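Local coordinates for protein cGAS/DncV-like nucleotidyltransferase in E. coli homolog (Elizabethkingia meningoseptica ATCC 13253 = NBRC 12535, PDB 6E0N) that synthesizes cyclic nucleotide second messengers from nucleoside triphosphates in response to phage infection, as the signalling enzyme of a CBASS antiviral defence system, at residues V42-Q47 with V62-R67; D136-F141 with I157-D162. All coordinates share one frame; numbering follows the deposited sequence.

Both contacts belong to one mixed sheet of the nucleotidyltransferase domain, their centres about 10 Å apart and on the same side of the chain's centre. Along the chain they follow in series: contact 1 joins strands 42-47 and 62-68, and contact 2 joins strands 135-147 and 152-160. The sheet is continuous between them because strand 62-68 runs parallel to strand 135-147, with probable hydrogen bonds from Ile138 N to Ile64 O and from Asp136 N to Val62 O. Val65 of contact 1 also packs on Cys140 of contact 2. This places Asp63 and Asp136 side by side, so both contacts reach the bound ATP analogue, APC.

Contact 1: V42-Q47 with V62-R67; sequences VTIFLQ and VDIVMR. With MG (magnesium ion), chain E; APC (diphosphomethylphosphonic acid adenosyl ester), chain B; GTP (guanosine-5'-triphosphate), chain C.
The phenyl ring of Phe45 has Val65 over one face and Arg67 CB at its edge. Val65 CB stands 3.8 Å from the centroid of the Phe45 ring, a CH-pi contact displaced toward the rim, while Val65 CG1 reaches Phe45 CZ. Phe45 CG lies between its own backbone N and carbonyl carbon (chi1 63°), which swings the ring across to Val65. Val65 CG2 packs 3.5 Å from Gln47 CG. At the far end the Arg67 guanidinium turns an edge to Thr43 OG1; Asp69 forms a salt bridge with Arg67 NE and a hydrogen bond with the threonine. The backbones of Phe45 and Val65 form an antiparallel hydrogen-bonded pair, with Val65 N 2.7 Å from Phe45 O. Leu46 shares the other face with Ile44, Ile64 and Met66, which touch helix 21-38. At the nucleotide end, Gln47 NE2 donates to APC N3 at 2.8 Å and, over a longer distance, to APC O2'. Asp63 OD2 binds magnesium at 2.2 Å; three GTP oxygens and two waters complete six ligands. Another water donates to Gln47 O and accepts from Asp63 N. An antiparallel strand pair ending in a metal-binding aspartate beside the nucleotides is the active-site arrangement of the nucleotidyltransferase fold.

Contact 2: D136-F141 with I157-D162; sequences DVIPCF and IKFYSD. With APC (diphosphomethylphosphonic acid adenosyl ester), chain B.
Cys140 and Phe159 meet where the beta hairpin of strands 135-147 and 152-160 begins to splay, the short strand segments running at 116° to each other. The tight part is the backbone of Phe141 and Lys158, an antiparallel hydrogen-bonded pair closed by two bonds. Phe141 N donates to Lys158 O at 2.9 Å, almost straight, and Lys158 N returns a bond to Phe141 O. Next to this pair Cys140 is wedged against the partner strand: Cys140 CB lies 3.2 Å from Lys158 O, and its SG, turned there by a chi1 of 60°, packs against CB and CG2 of Ile157. Strand 62-68 meets the same cysteine through Val65 and Arg67.

The side chains of Phe141 and Lys158 meet more loosely. Both residues are partly exposed, and their side chains lie on the same face of the sheet, CB of Phe141 being 4.2 Å from CG of Lys158. The lysine chain is extended beyond CG, while Leu101 of helix 98-113 touches the phenylalanine.

Beyond the paired residues, buried side chains keep the diverging strands in touch. Ile138 CG2 sits over one face of the Phe159 ring, 3.9 Å from its centroid. The other branch of Ile138, ending in CD1, reaches the APC ribose. Further along the strand, Asp136 OD2 lies close to the ribose O3', and Gln125 NE2 is hydrogen-bonded to Asp136 OD1. The Phe159 ring in turn meets the adenine with its edge, placing Phe159 CZ 3.6 Å from APC N3.

Contact 1: V42-Q47 with V62-R67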
loop_
_atom_site.group_PDB
_atom_site.type_symbol
_atom_site.label_atom_id
_atom_site.label_comp_id
_atom_site.label_asym_id
_atom_site.label_seq_id
_atom_site.Cartn_x
_atom_site.Cartn_y
_atom_site.Cartn_z
ATOM N N VAL A 42 15.765 9.426 -13.200
ATOM C CA VAL A 42 14.669 8.880 -12.410
ATOM C C VAL A 42 15.077 8.815 -10.943
ATOM O O VAL A 42 16.257 8.704 -10.606
ATOM C CB VAL A 42 14.228 7.478 -12.897
ATOM C CG1 VAL A 42 13.692 7.546 -14.316
ATOM C CG2 VAL A 42 15.384 6.481 -12.796
ATOM N N THR A 43 14.073 8.889 -10.072
ATOM C CA THR A 43 14.212 8.524 -8.669
ATOM C C THR A 43 13.541 7.171 -8.479
ATOM O O THR A 43 12.392 6.983 -8.895
ATOM C CB THR A 43 13.521 9.548 -7.768
ATOM O OG1 THR A 43 14.143 10.826 -7.919
ATOM C CG2 THR A 43 13.597 9.113 -6.301
ATOM N N ILE A 44 14.255 6.231 -7.867
ATOM C CA ILE A 44 13.722 4.908 -7.561
ATOM C C ILE A 44 13.503 4.819 -6.059
ATOM O O ILE A 44 14.398 5.152 -5.274
ATOM C CB ILE A 44 14.648 3.791 -8.081
ATOM C CG1 ILE A 44 14.654 3.814 -9.616
ATOM C CG2 ILE A 44 14.193 2.440 -7.570
ATOM C CD1 ILE A 44 15.665 2.897 -10.262
ATOM N N PHE A 45 12.307 4.392 -5.659
ATOM C CA PHE A 45 11.973 4.230 -4.254
ATOM C C PHE A 45 10.874 3.189 -4.138
ATOM O O PHE A 45 10.305 2.745 -5.137
ATOM C CB PHE A 45 11.562 5.560 -3.604
ATOM C CG PHE A 45 10.324 6.177 -4.193
ATOM C CD1 PHE A 45 10.399 6.975 -5.322
ATOM C CD2 PHE A 45 9.088 5.981 -3.601
ATOM C CE1 PHE A 45 9.263 7.555 -5.856
ATOM C CE2 PHE A 45 7.950 6.551 -4.134
ATOM C CZ PHE A 45 8.037 7.340 -5.262
ATOM N N LEU A 46 10.582 2.796 -2.908
ATOM C CA LEU A 46 9.558 1.795 -2.667
ATOM C C LEU A 46 8.258 2.449 -2.219
ATOM O O LEU A 46 8.248 3.522 -1.610
ATOM C CB LEU A 46 9.996 0.805 -1.587
ATOM C CG LEU A 46 11.298 0.040 -1.811
ATOM C CD1 LEU A 46 11.483 -0.977 -0.669
ATOM C CD2 LEU A 46 11.326 -0.630 -3.163
ATOM N N GLN A 47 7.154 1.781 -2.519
ATOM C CA GLN A 47 5.872 2.073 -1.902
ATOM C C GLN A 47 5.245 0.738 -1.514
ATOM O O GLN A 47 5.833 -0.320 -1.691
ATOM C CB GLN A 47 4.970 2.873 -2.845
ATOM C CG GLN A 47 4.497 2.092 -4.024
ATOM C CD GLN A 47 3.470 2.853 -4.829
ATOM O OE1 GLN A 47 3.294 4.057 -4.647
ATOM N NE2 GLN A 47 2.780 2.153 -5.725
ATOM N N VAL A 62 7.112 -6.888 -4.300
ATOM C CA VAL A 62 7.581 -5.570 -3.882
ATOM C C VAL A 62 7.219 -4.552 -4.955
ATOM O O VAL A 62 7.313 -4.833 -6.156
ATOM C CB VAL A 62 9.097 -5.565 -3.587
ATOM C CG1 VAL A 62 9.901 -5.983 -4.812
ATOM C CG2 VAL A 62 9.541 -4.187 -3.100
ATOM N N ASP A 63 6.804 -3.363 -4.514
ATOM C CA ASP A 63 6.398 -2.282 -5.405
ATOM C C ASP A 63 7.543 -1.284 -5.509
ATOM O O ASP A 63 7.831 -0.558 -4.553
ATOM C CB ASP A 63 5.135 -1.613 -4.873
ATOM C CG ASP A 63 3.996 -2.594 -4.689
ATOM O OD1 ASP A 63 3.725 -3.367 -5.632
ATOM O OD2 ASP A 63 3.383 -2.608 -3.599
ATOM N N ILE A 64 8.187 -1.252 -6.672
ATOM C CA ILE A 64 9.325 -0.379 -6.933
ATOM C C ILE A 64 8.841 0.747 -7.835
ATOM O O ILE A 64 8.467 0.511 -8.988
ATOM C CB ILE A 64 10.487 -1.143 -7.581
ATOM C CG1 ILE A 64 10.916 -2.306 -6.688
ATOM C CG2 ILE A 64 11.646 -0.202 -7.855
ATOM C CD1 ILE A 64 11.910 -3.250 -7.336
ATOM N N VAL A 65 8.858 1.971 -7.320
ATOM C CA VAL A 65 8.430 3.136 -8.084
ATOM C C VAL A 65 9.623 3.700 -8.842
ATOM O O VAL A 65 10.712 3.863 -8.274
ATOM C CB VAL A 65 7.816 4.203 -7.163
ATOM C CG1 VAL A 65 7.309 5.379 -7.995
ATOM C CG2 VAL A 65 6.697 3.617 -6.320
ATOM N N MET A 66 9.428 3.990 -10.126
ATOM C CA MET A 66 10.443 4.661 -10.940
ATOM C C MET A 66 9.861 5.990 -11.408
ATOM O O MET A 66 9.119 6.039 -12.395
ATOM C CB MET A 66 10.878 3.812 -12.126
ATOM C CG MET A 66 12.120 4.374 -12.801
ATOM S SD MET A 66 12.397 3.812 -14.487
ATOM C CE MET A 66 11.139 4.740 -15.365
ATOM N N ARG A 67 10.214 7.066 -10.712
ATOM C CA ARG A 67 9.677 8.393 -10.993
ATOM C C ARG A 67 10.607 9.108 -11.966
ATOM O O ARG A 67 11.722 9.492 -11.603
ATOM C CB ARG A 67 9.557 9.180 -9.691
ATOM C CG ARG A 67 8.897 10.543 -9.833
ATOM C CD ARG A 67 8.877 11.291 -8.508
ATOM N NE ARG A 67 10.225 11.624 -8.061
ATOM C CZ ARG A 67 10.532 12.019 -6.831
ATOM N NH1 ARG A 67 9.584 12.142 -5.911
ATOM N NH2 ARG A 67 11.791 12.286 -6.523
HETATM MG MG MG E . 2.183 -4.251 -2.802
HETATM P PG APC B . -4.051 -6.203 -14.090
HETATM O O1G APC B . -3.698 -7.266 -13.077
HETATM O O2G APC B . -3.081 -6.240 -15.247
HETATM O O3G APC B . -5.453 -6.448 -14.595
HETATM P PB APC B . -2.847 -4.374 -12.281
HETATM O O1B APC B . -2.189 -5.579 -11.721
HETATM O O2B APC B . -1.899 -3.319 -12.716
HETATM O O3B APC B . -3.990 -4.726 -13.379
HETATM P PA APC B . -2.788 -3.943 -9.246
HETATM O O1A APC B . -2.233 -5.332 -9.204
HETATM O O2A APC B . -3.732 -3.730 -8.045
HETATM C C3A APC B . -3.730 -3.739 -10.860
HETATM O "O5'" APC B . -1.670 -2.739 -9.190
HETATM C "C5'" APC B . -0.437 -3.050 -9.748
HETATM C "C4'" APC B . 0.633 -2.245 -8.967
HETATM O "O4'" APC B . 0.481 -0.983 -9.236
HETATM C "C3'" APC B . 0.386 -2.423 -7.457
HETATM O "O3'" APC B . 1.254 -3.342 -6.962
HETATM C "C2'" APC B . 0.653 -1.028 -6.869
HETATM O "O2'" APC B . 2.052 -0.978 -6.337
HETATM C "C1'" APC B . 0.520 -0.177 -7.843
HETATM N N9 APC B . -0.741 0.533 -7.683
HETATM C C8 APC B . -2.028 0.180 -7.858
HETATM N N7 APC B . -2.800 1.234 -7.562
HETATM C C5 APC B . -1.993 2.244 -7.202
HETATM C C6 APC B . -2.239 3.543 -6.805
HETATM N N6 APC B . -3.445 4.322 -6.620
HETATM N N1 APC B . -1.237 4.352 -6.499
HETATM C C2 APC B . 0.034 3.905 -6.580
HETATM N N3 APC B . 0.272 2.635 -6.973
HETATM C C4 APC B . -0.734 1.809 -7.279
HETATM P PG GTP C . -0.160 -5.609 -0.503
HETATM O O1G GTP C . 0.306 -6.612 0.531
HETATM O O2G GTP C . -1.527 -6.019 -0.995
HETATM O O3G GTP C . 0.814 -5.564 -1.660
HETATM O O3B GTP C . -0.290 -4.176 0.218
HETATM P PB GTP C . 0.374 -2.830 -0.356
HETATM O O1B GTP C . 1.676 -3.121 -1.069
HETATM O O2B GTP C . 0.564 -1.885 0.806
HETATM O O3A GTP C . -0.694 -2.174 -1.359
HETATM P PA GTP C . -0.578 -2.296 -2.962
HETATM O O1A GTP C . 0.419 -3.355 -3.375
HETATM O O2A GTP C . -1.942 -2.569 -3.549
HETATM O "O5'" GTP C . -0.071 -0.846 -3.429
HETATM C "C5'" GTP C . 1.182 -0.385 -3.026
HETATM C "C4'" GTP C . 1.078 1.068 -2.627
HETATM O "O4'" GTP C . 0.448 1.793 -3.699
HETATM C "C3'" GTP C . 0.298 1.407 -1.349
HETATM O "O3'" GTP C . 1.097 1.450 -0.216
HETATM C "C2'" GTP C . -0.224 2.831 -1.674
HETATM O "O2'" GTP C . 0.735 3.759 -1.248
HETATM C "C1'" GTP C . -0.387 2.831 -3.203
HETATM N N9 GTP C . -1.805 2.575 -3.492
HETATM C C8 GTP C . -2.366 1.377 -3.838
HETATM N N7 GTP C . -3.695 1.562 -4.006
HETATM C C5 GTP C . -3.983 2.866 -3.779
HETATM C C6 GTP C . -5.167 3.592 -3.814
HETATM O O6 GTP C . -6.225 3.036 -4.098
HETATM N N1 GTP C . -5.145 4.942 -3.525
HETATM C C2 GTP C . -3.953 5.561 -3.207
HETATM N N2 GTP C . -3.924 6.860 -2.924
HETATM N N3 GTP C . -2.783 4.837 -3.169
HETATM C C4 GTP C . -2.798 3.513 -3.453
HETATM O O HOH W 1 6.000 -3.064 -1.590
HETATM O O HOH W 2 2.502 -5.287 -4.500
HETATM O O HOH W 3 3.921 -4.951 -1.772
#

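Contact 2: D136-F141 with I157-D162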
loop_
_atom_site.group_PDB
_atom_site.type_symbol
_atom_site.label_atom_id
_atom_site.label_comp_id
_atom_site.label_asym_id
_atom_site.label_seq_id
_atom_site.Cartn_x
_atom_site.Cartn_y
_atom_site.Cartn_z
ATOM N N ASP A 136 6.640 -5.339 -8.881
ATOM C CA ASP A 136 5.832 -4.477 -9.728
ATOM C C ASP A 136 6.597 -3.165 -9.867
ATOM O O ASP A 136 6.798 -2.452 -8.879
ATOM C CB ASP A 136 4.458 -4.239 -9.102
ATOM C CG ASP A 136 3.581 -5.461 -9.156
ATOM O OD1 ASP A 136 3.942 -6.424 -9.862
ATOM O OD2 ASP A 136 2.523 -5.455 -8.493
ATOM N N VAL A 137 7.037 -2.857 -11.079
ATOM C CA VAL A 137 7.738 -1.608 -11.357
ATOM C C VAL A 137 6.721 -0.585 -11.843
ATOM O O VAL A 137 5.977 -0.835 -12.799
ATOM C CB VAL A 137 8.851 -1.825 -12.394
ATOM C CG1 VAL A 137 9.545 -0.514 -12.713
ATOM C CG2 VAL A 137 9.849 -2.860 -11.884
ATOM N N ILE A 138 6.690 0.566 -11.182
ATOM C CA ILE A 138 5.655 1.564 -11.426
ATOM C C ILE A 138 6.297 2.818 -12.004
ATOM O O ILE A 138 6.701 3.706 -11.240
ATOM C CB ILE A 138 4.889 1.884 -10.132
ATOM C CG1 ILE A 138 4.343 0.592 -9.519
ATOM C CG2 ILE A 138 3.751 2.857 -10.400
ATOM C CD1 ILE A 138 3.885 0.739 -8.094
ATOM N N PRO A 139 6.419 2.937 -13.326
ATOM C CA PRO A 139 6.861 4.218 -13.897
ATOM C C PRO A 139 5.816 5.290 -13.639
ATOM O O PRO A 139 4.609 5.027 -13.660
ATOM C CB PRO A 139 7.004 3.917 -15.395
ATOM C CG PRO A 139 6.056 2.763 -15.646
ATOM C CD PRO A 139 6.084 1.937 -14.361
ATOM N N CYS A 140 6.288 6.509 -13.393
ATOM C CA CYS A 140 5.385 7.601 -13.069
ATOM C C CYS A 140 6.107 8.925 -13.244
ATOM O O CYS A 140 7.317 8.973 -13.486
ATOM C CB CYS A 140 4.860 7.465 -11.638
ATOM S SG CYS A 140 6.161 7.484 -10.375
ATOM N N PHE A 141 5.335 10.002 -13.124
ATOM C CA PHE A 141 5.853 11.360 -13.154
ATOM C C PHE A 141 5.570 12.042 -11.818
ATOM O O PHE A 141 4.785 11.564 -10.997
ATOM C CB PHE A 141 5.190 12.202 -14.259
ATOM C CG PHE A 141 5.496 11.756 -15.658
ATOM C CD1 PHE A 141 6.799 11.665 -16.102
ATOM C CD2 PHE A 141 4.470 11.455 -16.540
ATOM C CE1 PHE A 141 7.081 11.265 -17.396
ATOM C CE2 PHE A 141 4.745 11.056 -17.834
ATOM C CZ PHE A 141 6.052 10.959 -18.261
ATOM N N ILE A 157 2.915 11.472 -6.876
ATOM C CA ILE A 157 3.236 10.883 -8.168
ATOM C C ILE A 157 1.948 10.637 -8.938
ATOM O O ILE A 157 0.862 10.501 -8.366
ATOM C CB ILE A 157 4.040 9.573 -8.040
ATOM C CG1 ILE A 157 3.281 8.561 -7.179
ATOM C CG2 ILE A 157 5.425 9.845 -7.461
ATOM C CD1 ILE A 157 3.903 7.177 -7.178
ATOM N N LYS A 158 2.083 10.565 -10.260
ATOM C CA LYS A 158 0.957 10.251 -11.125
ATOM C C LYS A 158 1.415 9.311 -12.232
ATOM O O LYS A 158 2.541 9.413 -12.726
ATOM C CB LYS A 158 0.345 11.515 -11.743
ATOM C CG LYS A 158 1.230 12.220 -12.756
ATOM C CD LYS A 158 0.546 13.485 -13.282
ATOM C CE LYS A 158 1.384 14.175 -14.348
ATOM N NZ LYS A 158 0.728 15.420 -14.849
ATOM N N PHE A 159 0.535 8.389 -12.609
ATOM C CA PHE A 159 0.745 7.541 -13.770
ATOM C C PHE A 159 -0.618 7.242 -14.378
ATOM O O PHE A 159 -1.660 7.641 -13.849
ATOM C CB PHE A 159 1.572 6.293 -13.425
ATOM C CG PHE A 159 0.979 5.438 -12.350
ATOM C CD1 PHE A 159 1.234 5.705 -11.015
ATOM C CD2 PHE A 159 0.192 4.346 -12.676
ATOM C CE1 PHE A 159 0.698 4.909 -10.020
ATOM C CE2 PHE A 159 -0.343 3.545 -11.687
ATOM C CZ PHE A 159 -0.091 3.827 -10.356
ATOM N N TYR A 160 -0.611 6.549 -15.508
ATOM C CA TYR A 160 -1.835 6.238 -16.221
ATOM C C TYR A 160 -1.932 4.739 -16.434
ATOM O O TYR A 160 -0.946 4.089 -16.794
ATOM C CB TYR A 160 -1.887 6.992 -17.546
ATOM C CG TYR A 160 -1.816 8.490 -17.345
ATOM C CD1 TYR A 160 -0.593 9.135 -17.195
ATOM C CD2 TYR A 160 -2.971 9.256 -17.273
ATOM C CE1 TYR A 160 -0.523 10.502 -16.998
ATOM C CE2 TYR A 160 -2.911 10.625 -17.080
ATOM C CZ TYR A 160 -1.685 11.240 -16.939
ATOM O OH TYR A 160 -1.621 12.599 -16.743
ATOM N N SER A 161 -3.118 4.198 -16.186
ATOM C CA SER A 161 -3.351 2.785 -16.407
ATOM C C SER A 161 -3.621 2.538 -17.888
ATOM O O SER A 161 -3.991 3.444 -18.640
ATOM C CB SER A 161 -4.549 2.306 -15.588
ATOM O OG SER A 161 -5.738 2.922 -16.045
ATOM N N ASP A 162 -3.430 1.285 -18.306
ATOM C CA ASP A 162 -3.701 0.931 -19.693
ATOM C C ASP A 162 -5.170 1.121 -20.057
ATOM O O ASP A 162 -5.481 1.291 -21.239
ATOM C CB ASP A 162 -3.243 -0.501 -19.974
ATOM C CG ASP A 162 -1.730 -0.625 -20.049
ATOM O OD1 ASP A 162 -1.026 0.390 -19.853
ATOM O OD2 ASP A 162 -1.244 -1.744 -20.300
HETATM P PG APC B . -4.051 -6.203 -14.090
HETATM O O1G APC B . -3.698 -7.266 -13.077
HETATM O O2G APC B . -3.081 -6.240 -15.247
HETATM O O3G APC B . -5.453 -6.448 -14.595
HETATM P PB APC B . -2.847 -4.374 -12.281
HETATM O O1B APC B . -2.189 -5.579 -11.721
HETATM O O2B APC B . -1.899 -3.319 -12.716
HETATM O O3B APC B . -3.990 -4.726 -13.379
HETATM P PA APC B . -2.788 -3.943 -9.246
HETATM O O1A APC B . -2.233 -5.332 -9.204
HETATM O O2A APC B . -3.732 -3.730 -8.045
HETATM C C3A APC B . -3.730 -3.739 -10.860
HETATM O "O5'" APC B . -1.670 -2.739 -9.190
HETATM C "C5'" APC B . -0.437 -3.050 -9.748
HETATM C "C4'" APC B . 0.633 -2.245 -8.967
HETATM O "O4'" APC B . 0.481 -0.983 -9.236
HETATM C "C3'" APC B . 0.386 -2.423 -7.457
HETATM O "O3'" APC B . 1.254 -3.342 -6.962
HETATM C "C2'" APC B . 0.653 -1.028 -6.869
HETATM O "O2'" APC B . 2.052 -0.978 -6.337
HETATM C "C1'" APC B . 0.520 -0.177 -7.843
HETATM N N9 APC B . -0.741 0.533 -7.683
HETATM C C8 APC B . -2.028 0.180 -7.858
HETATM N N7 APC B . -2.800 1.234 -7.562
HETATM C C5 APC B . -1.993 2.244 -7.202
HETATM C C6 APC B . -2.239 3.543 -6.805
HETATM N N6 APC B . -3.445 4.322 -6.620
HETATM N N1 APC B . -1.237 4.352 -6.499
HETATM C C2 APC B . 0.034 3.905 -6.580
HETATM N N3 APC B . 0.272 2.635 -6.973
HETATM C C4 APC B . -0.734 1.809 -7.279
#